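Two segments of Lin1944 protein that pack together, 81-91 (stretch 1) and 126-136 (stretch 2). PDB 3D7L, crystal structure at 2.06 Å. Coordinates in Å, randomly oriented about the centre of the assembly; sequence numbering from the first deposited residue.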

ATOM      1  N   LYS D  81       2.557   8.165 -13.946  1.00 27.65           N
ATOM      2  CA  LYS D  81       1.305   7.401 -14.040  1.00 27.72           C
ATOM      3  C   LYS D  81       0.910   6.812 -12.703  1.00 27.81           C
ATOM      4  O   LYS D  81      -0.257   6.816 -12.319  1.00 28.03           O
ATOM      5  CB  LYS D  81       1.401   6.299 -15.103  1.00 27.49           C
ATOM      6  CG  LYS D  81       1.251   6.834 -16.501  1.00 26.99           C
ATOM      7  CD  LYS D  81       1.468   5.773 -17.549  1.00 26.89           C
ATOM      8  CE  LYS D  81       1.838   6.470 -18.843  1.00 29.85           C
ATOM      9  NZ  LYS D  81       2.347   5.536 -19.864  1.00 31.60           N
ATOM     10  N   ASN D  82       1.908   6.338 -11.976  1.00 27.62           N
ATOM     11  CA  ASN D  82       1.686   5.686 -10.695  1.00 27.09           C
ATOM     12  C   ASN D  82       1.280   6.695  -9.598  1.00 26.67           C
ATOM     13  O   ASN D  82       0.573   6.344  -8.641  1.00 27.06           O
ATOM     14  CB  ASN D  82       2.947   4.900 -10.322  1.00 26.31           C
ATOM     15  CG  ASN D  82       2.698   3.849  -9.265  1.00 27.74           C
ATOM     16  OD1 ASN D  82       3.401   3.811  -8.256  1.00 31.02           O
ATOM     17  ND2 ASN D  82       1.730   2.973  -9.495  1.00 24.92           N
ATOM     18  N   ALA D  83       1.737   7.932  -9.753  1.00 26.78           N
ATOM     19  CA  ALA D  83       1.412   9.058  -8.876  1.00 26.44           C
ATOM     20  C   ALA D  83      -0.066   9.379  -8.843  1.00 26.39           C
ATOM     21  O   ALA D  83      -0.579   9.910  -7.845  1.00 26.83           O
ATOM     22  CB  ALA D  83       2.202  10.311  -9.318  1.00 26.72           C
ATOM     23  N   VAL D  84      -0.755   9.072  -9.931  1.00 26.39           N
ATOM     24  CA  VAL D  84      -2.205   9.275 -10.009  1.00 27.71           C
ATOM     25  C   VAL D  84      -2.914   8.322  -9.031  1.00 27.79           C
ATOM     26  O   VAL D  84      -3.711   8.750  -8.192  1.00 28.46           O
ATOM     27  CB  VAL D  84      -2.732   9.125 -11.486  1.00 27.58           C
ATOM     28  CG1 VAL D  84      -4.211   9.392 -11.551  1.00 26.99           C
ATOM     29  CG2 VAL D  84      -1.979  10.078 -12.438  1.00 26.40           C
ATOM     30  N   THR D  85      -2.590   7.034  -9.112  1.00 28.01           N
ATOM     31  CA  THR D  85      -3.093   6.059  -8.124  1.00 28.06           C
ATOM     32  C   THR D  85      -2.817   6.545  -6.699  1.00 28.47           C
ATOM     33  O   THR D  85      -3.718   6.558  -5.838  1.00 28.19           O
ATOM     34  CB  THR D  85      -2.404   4.719  -8.296  1.00 27.19           C
ATOM     35  OG1 THR D  85      -2.505   4.342  -9.660  1.00 26.45           O
ATOM     36  CG2 THR D  85      -3.066   3.629  -7.392  1.00 26.45           C
ATOM     37  N   ILE D  86      -1.563   6.939  -6.472  1.00 28.45           N
ATOM     38  CA  ILE D  86      -1.107   7.393  -5.163  1.00 29.06           C
ATOM     39  C   ILE D  86      -1.956   8.525  -4.605  1.00 29.45           C
ATOM     40  O   ILE D  86      -2.261   8.519  -3.405  1.00 29.76           O
ATOM     41  CB  ILE D  86       0.395   7.740  -5.152  1.00 29.05           C
ATOM     42  CG1 ILE D  86       1.224   6.449  -5.328  1.00 29.37           C
ATOM     43  CG2 ILE D  86       0.780   8.435  -3.847  1.00 28.59           C
ATOM     44  CD1 ILE D  86       2.726   6.660  -5.414  1.00 29.37           C
ATOM     45  N   SER D  87      -2.386   9.457  -5.461  1.00 29.54           N
ATOM     46  CA  SER D  87      -3.200  10.581  -4.976  1.00 30.98           C
ATOM     47  C   SER D  87      -4.672  10.237  -4.792  1.00 30.67           C
ATOM     48  O   SER D  87      -5.373  10.934  -4.062  1.00 31.02           O
ATOM     49  CB  SER D  87      -3.042  11.843  -5.859  1.00 30.94           C
ATOM     50  OG  SER D  87      -3.770  11.690  -7.066  1.00 33.75           O
ATOM     51  N   SER D  88      -5.135   9.158  -5.432  1.00 30.93           N
ATOM     52  CA  SER D  88      -6.577   8.866  -5.494  1.00 30.70           C
ATOM     53  C   SER D  88      -7.035   7.609  -4.719  1.00 30.49           C
ATOM     54  O   SER D  88      -7.398   7.719  -3.550  1.00 30.66           O
ATOM     55  CB  SER D  88      -7.062   8.842  -6.947  1.00 30.38           C
ATOM     56  OG  SER D  88      -8.482   8.752  -7.001  1.00 31.35           O
ATOM     57  N   LYS D  89      -7.013   6.432  -5.351  1.00 29.64           N
ATOM     58  CA  LYS D  89      -7.433   5.211  -4.676  1.00 29.74           C
ATOM     59  C   LYS D  89      -6.635   4.993  -3.398  1.00 29.74           C
ATOM     60  O   LYS D  89      -7.192   4.526  -2.407  1.00 30.16           O
ATOM     61  CB  LYS D  89      -7.317   3.983  -5.596  1.00 29.79           C
ATOM     62  CG  LYS D  89      -7.737   2.636  -4.973  1.00 30.66           C
ATOM     63  CD  LYS D  89      -9.245   2.523  -4.855  1.00 35.07           C
ATOM     64  CE  LYS D  89      -9.695   1.172  -4.317  1.00 36.77           C
ATOM     65  NZ  LYS D  89      -9.454   0.091  -5.286  1.00 37.19           N
ATOM     66  N   LEU D  90      -5.342   5.316  -3.426  1.00 29.21           N
ATOM     67  CA  LEU D  90      -4.470   5.135  -2.257  1.00 29.31           C
ATOM     68  C   LEU D  90      -4.595   6.306  -1.272  1.00 29.74           C
ATOM     69  O   LEU D  90      -5.211   6.176  -0.214  1.00 29.56           O
ATOM     70  CB  LEU D  90      -3.006   4.933  -2.673  1.00 28.77           C
ATOM     71  CG  LEU D  90      -2.024   4.406  -1.601  1.00 28.63           C
ATOM     72  CD1 LEU D  90      -0.806   3.757  -2.282  1.00 25.58           C
ATOM     73  CD2 LEU D  90      -1.584   5.474  -0.608  1.00 26.03           C
ATOM     74  N   GLY D  91      -4.022   7.448  -1.654  1.00 30.32           N
ATOM     75  CA  GLY D  91      -3.855   8.599  -0.769  1.00 29.44           C
ATOM     76  C   GLY D  91      -5.158   9.309  -0.517  1.00 29.51           C
ATOM     77  O   GLY D  91      -5.345   9.852   0.549  1.00 29.32           O
ATOM     78  N   ALA D 126      -0.876  -3.738 -11.503  1.00 25.97           N
ATOM     79  CA  ALA D 126       0.168  -3.532 -10.477  1.00 26.10           C
ATOM     80  C   ALA D 126      -0.073  -2.306  -9.607  1.00 26.72           C
ATOM     81  O   ALA D 126       0.150  -2.340  -8.384  1.00 25.98           O
ATOM     82  CB  ALA D 126       1.566  -3.452 -11.098  1.00 26.03           C
ATOM     83  N   SER D 127      -0.518  -1.225 -10.242  1.00 26.32           N
ATOM     84  CA  SER D 127      -0.740   0.018  -9.545  1.00 26.65           C
ATOM     85  C   SER D 127      -2.004  -0.062  -8.672  1.00 26.77           C
ATOM     86  O   SER D 127      -2.020   0.417  -7.540  1.00 26.64           O
ATOM     87  CB  SER D 127      -0.810   1.148 -10.563  1.00 26.35           C
ATOM     88  OG  SER D 127      -0.945   2.396  -9.922  1.00 29.48           O
ATOM     89  N   ALA D 128      -3.062  -0.690  -9.177  1.00 26.87           N
ATOM     90  CA  ALA D 128      -4.258  -0.885  -8.338  1.00 27.29           C
ATOM     91  C   ALA D 128      -3.963  -1.878  -7.171  1.00 27.24           C
ATOM     92  O   ALA D 128      -4.393  -1.677  -6.025  1.00 27.32           O
ATOM     93  CB  ALA D 128      -5.437  -1.342  -9.197  1.00 27.25           C
ATOM     94  N   ALA D 129      -3.195  -2.924  -7.465  1.00 27.34           N
ATOM     95  CA  ALA D 129      -2.717  -3.858  -6.441  1.00 27.87           C
ATOM     96  C   ALA D 129      -2.019  -3.121  -5.272  1.00 28.05           C
ATOM     97  O   ALA D 129      -2.383  -3.300  -4.108  1.00 27.10           O
ATOM     98  CB  ALA D 129      -1.751  -4.888  -7.072  1.00 27.90           C
HETATM   99  N   MSE D 130      -1.023  -2.294  -5.605  1.00 27.48           N
HETATM  100  CA  MSE D 130      -0.378  -1.372  -4.643  1.00 28.20           C
HETATM  101  C   MSE D 130      -1.362  -0.603  -3.758  1.00 27.43           C
HETATM  102  O   MSE D 130      -1.267  -0.645  -2.527  1.00 26.47           O
HETATM  103  CB  MSE D 130       0.507  -0.371  -5.410  1.00 27.46           C
HETATM  104  CG  MSE D 130       1.323   0.608  -4.539  1.00 28.42           C
HETATM  105 SE   MSE D 130       1.936   2.189  -5.569  0.70 33.34          SE
HETATM  106  CE  MSE D 130       0.237   2.991  -6.001  1.00 28.50           C
ATOM    107  N   ALA D 131      -2.288   0.115  -4.403  1.00 27.63           N
ATOM    108  CA  ALA D 131      -3.293   0.910  -3.705  1.00 27.72           C
ATOM    109  C   ALA D 131      -4.088   0.019  -2.765  1.00 27.79           C
ATOM    110  O   ALA D 131      -4.285   0.365  -1.604  1.00 27.77           O
ATOM    111  CB  ALA D 131      -4.241   1.588  -4.695  1.00 27.63           C
ATOM    112  N   ASN D 132      -4.562  -1.122  -3.268  1.00 28.78           N
ATOM    113  CA  ASN D 132      -5.366  -2.044  -2.441  1.00 29.07           C
ATOM    114  C   ASN D 132      -4.618  -2.599  -1.226  1.00 29.25           C
ATOM    115  O   ASN D 132      -5.171  -2.667  -0.117  1.00 29.35           O
ATOM    116  CB  ASN D 132      -5.947  -3.192  -3.274  1.00 29.04           C
ATOM    117  CG  ASN D 132      -6.903  -2.713  -4.332  1.00 30.71           C
ATOM    118  OD1 ASN D 132      -7.355  -1.555  -4.303  1.00 31.93           O
ATOM    119  ND2 ASN D 132      -7.172  -3.566  -5.315  1.00 28.69           N
ATOM    120  N   GLY D 133      -3.373  -3.010  -1.442  1.00 28.68           N
ATOM    121  CA  GLY D 133      -2.525  -3.484  -0.357  1.00 28.52           C
ATOM    122  C   GLY D 133      -2.271  -2.394   0.676  1.00 28.48           C
ATOM    123  O   GLY D 133      -2.325  -2.643   1.887  1.00 28.41           O
ATOM    124  N   ALA D 134      -2.024  -1.184   0.191  1.00 27.78           N
ATOM    125  CA  ALA D 134      -1.738  -0.048   1.042  1.00 28.23           C
ATOM    126  C   ALA D 134      -2.930   0.255   1.955  1.00 27.53           C
ATOM    127  O   ALA D 134      -2.777   0.454   3.160  1.00 27.27           O
ATOM    128  CB  ALA D 134      -1.421   1.149   0.200  1.00 27.38           C
ATOM    129  N   VAL D 135      -4.111   0.279   1.361  1.00 28.02           N
ATOM    130  CA  VAL D 135      -5.336   0.631   2.089  1.00 27.85           C
ATOM    131  C   VAL D 135      -5.701  -0.469   3.102  1.00 27.98           C
ATOM    132  O   VAL D 135      -6.141  -0.173   4.246  1.00 27.56           O
ATOM    133  CB  VAL D 135      -6.479   1.004   1.094  1.00 28.68           C
ATOM    134  CG1 VAL D 135      -7.842   1.150   1.801  1.00 27.44           C
ATOM    135  CG2 VAL D 135      -6.131   2.343   0.372  1.00 27.58           C
ATOM    136  N   THR D 136      -5.439  -1.727   2.729  1.00 27.81           N
ATOM    137  CA  THR D 136      -5.769  -2.875   3.594  1.00 27.30           C
ATOM    138  C   THR D 136      -4.932  -2.777   4.868  1.00 27.57           C
ATOM    139  O   THR D 136      -5.473  -2.823   5.995  1.00 27.67           O
ATOM    140  CB  THR D 136      -5.519  -4.240   2.891  1.00 27.31           C
ATOM    141  OG1 THR D 136      -6.370  -4.369   1.741  1.00 28.10           O
ATOM    142  CG2 THR D 136      -5.793  -5.392   3.810  1.00 25.49           C
TER

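The most unusual feature of this contact is a wider, pi-type turn at 86-90 in the first helix, just where the two backbones come closest. Its signature is a shift in hydrogen-bond spacing: Leu90 N bonds to Thr85 O at 3.2 Å and Gly91 N to Ile86 O at 2.7 Å, each reaching back five residues, whereas Ile86 N to Asn82 O, at 3.1 Å, keeps the usual four. At the last residue of the widened turn, Leu90 CA lies 4.6 Å from Ala131 CA, while the helix axes approach no closer than 8.4 Å and cross at -43°. The second helix keeps regular four-residue spacing throughout, as in Val135 N to Ala131 O at 3.0 Å.

So near an approach goes with a small side chain. Ala131 points its CB toward the first helix, where it meets Thr85 CG2 at 3.6 Å and Lys89 CG at 3.7 Å; Leu90 CB is 4.1 Å from the same Ala131 CB. Further along, Leu90 CD1 packs on Ala134 CB at 3.7 Å, and Val135 CG2 lies 3.7 Å from the carbonyl atom Lys89 O.

Selenomethionine Met130 acts as a knob in a hole. Its side chain sits among Asn82, Thr85, Ile86 and Leu90, and the terminal methyl does much of the packing: Met130 CE is 3.6 Å from Thr85 CG2, 3.7 Å from Ile86 CG1 and 3.9 Å from Leu90 CD1. The selenium faces a polar neighbour instead, with Met130 SE 3.5 Å from Asn82 OD1.

Two hydrogen bonds join side chains across the contact. Thr85 OG1 and Ser127 OG are 2.5 Å apart, a short bond in which either hydroxyl could be the donor. Both residues direct CA-to-CB toward the opposing helix, which brings the short side chains together; Thr85 thus offers its hydroxyl to Ser127 while its methyl touches Met130 and Ala131. Asn82 ND2 also comes within 2.8 Å of Ser127 OG, so this buried serine has two close polar neighbours.

The other bond has a defined direction: Lys89 NZ donates to Asn132 OD1 at 2.8 Å. Lys89 reaches it with chi angles t, p, t, m, its aliphatic portion passing Ala131 on the way. Asn132 starts with CA-to-CB pointing away, but the end of its side chain comes nearer and presents the carbonyl oxygen, while its ND2 is hydrogen-bonded elsewhere in the structure. Together the two stretches bury 471 Å², combining apolar packing with these polar links.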